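Local coordinates for regulatory protein ASNC (Escherichia coli, PDB 2CG4) that activates transcription of asnA, regulates its own transcription and represses gidA expression post-transcriptionally, as a DNA-binding member of the Lrp/AsnC family, at the interface of chains A and B. Residues are numbered along the deposited sequence; one frame, centred on the assembly and turned at random. Chains: chain A/B, Regulatory protein ASNC.

The interface of chains A and B. Residues chain A 79, 82, 100; chain B 123-124, 128.
The side-chain amide nitrogen NE2 of B:Gln128 reaches across to A:Tyr100 and to a water, and donates to the phenol OH of A:Tyr100 over 2.6 Å. Both chains contribute through their Lrp/AsnC ligand-binding domains, in what is likely a subunit contact of the oligomer; A:Tyr100 also lines the asparagine pocket, so the contact adjoins the effector site and could be coupled to it. Phenol and amide meet tip to tip, their planes 69° apart; NE2 lies in the plane of the ring at its edge, whereas the phenol oxygen sits 19° out of the amide plane, a slightly tilted bond. NE2 of B:Gln128 is also 2.9 Å from the oxygen of water 1, which in turn lies 2.6 Å from the backbone carbonyl O of A:Ala79, a bridge from the amide to the 3-10 turn 79-81. B:Gln128 follows directly on helix 116-127. The A:Tyr100 ring extends toward chain B with CG anti to the backbone N (chi1 179°). One turn back, B:Ile124 points its CG1-CD1 branch at A:Tyr100, CD1 standing 4.0 Å above the ring centre and CG1 3.6 Å from CZ of A:Tyr100. CB of B:Leu123 adds an apolar neighbour to the hydroxyl, 3.5 Å from OH of A:Tyr100. On the A side, A:Tyr82 both backs A:Tyr100 and just touches CD1 of B:Ile124 with CE2; CD1 of A:Tyr100 lies 3.7 Å above the A:Tyr82 ring centre, packing that should help hold the A:Tyr100 ring.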
# COMPACT_ATOMS: atom_id res chain seq x y z
N ALA A 79 -11.27 15.90 1.90
CA ALA A 79 -12.37 15.07 1.40
C ALA A 79 -13.61 15.88 1.09
O ALA A 79 -14.40 15.52 0.20
CB ALA A 79 -12.70 13.98 2.39
N TYR A 82 -14.88 17.00 -2.69
CA TYR A 82 -15.50 16.15 -3.71
C TYR A 82 -16.50 16.87 -4.64
O TYR A 82 -16.38 16.77 -5.87
CB TYR A 82 -16.19 14.96 -3.05
CG TYR A 82 -17.12 14.19 -3.97
CD1 TYR A 82 -16.64 13.57 -5.12
CD2 TYR A 82 -18.48 14.07 -3.67
CE1 TYR A 82 -17.49 12.86 -5.96
CE2 TYR A 82 -19.33 13.36 -4.50
CZ TYR A 82 -18.83 12.76 -5.65
OH TYR A 82 -19.66 12.05 -6.46
N TYR A 100 -18.33 7.63 -6.94
CA TYR A 100 -17.91 7.87 -5.57
C TYR A 100 -17.87 6.51 -4.92
O TYR A 100 -18.92 5.94 -4.65
CB TYR A 100 -18.92 8.77 -4.87
CG TYR A 100 -18.61 9.07 -3.44
CD1 TYR A 100 -17.79 10.14 -3.10
CD2 TYR A 100 -19.13 8.28 -2.42
CE1 TYR A 100 -17.51 10.41 -1.76
CE2 TYR A 100 -18.85 8.54 -1.10
CZ TYR A 100 -18.04 9.60 -0.78
OH TYR A 100 -17.76 9.85 0.55
N LEU B 123 -21.26 9.78 5.06
CA LEU B 123 -19.89 10.03 4.58
C LEU B 123 -19.70 11.46 4.07
O LEU B 123 -18.83 12.18 4.54
CB LEU B 123 -19.50 9.05 3.48
CG LEU B 123 -18.67 7.87 3.98
CD1 LEU B 123 -18.34 6.94 2.83
CD2 LEU B 123 -17.41 8.37 4.69
N ILE B 124 -20.52 11.84 3.09
CA ILE B 124 -20.32 13.08 2.35
C ILE B 124 -20.68 14.29 3.21
O ILE B 124 -19.94 15.27 3.25
CB ILE B 124 -21.11 13.07 1.02
CG1 ILE B 124 -20.67 11.90 0.14
CG2 ILE B 124 -20.91 14.39 0.27
CD1 ILE B 124 -21.38 11.80 -1.20
N GLN B 128 -17.29 13.62 6.15
CA GLN B 128 -16.30 14.16 5.24
C GLN B 128 -16.27 15.69 5.27
O GLN B 128 -15.33 16.33 4.77
CB GLN B 128 -16.64 13.71 3.83
CG GLN B 128 -15.48 13.34 2.98
CD GLN B 128 -15.73 12.07 2.18
OE1 GLN B 128 -15.04 11.08 2.35
NE2 GLN B 128 -16.72 12.11 1.30
O HOH W 1 -16.88 14.81 0.31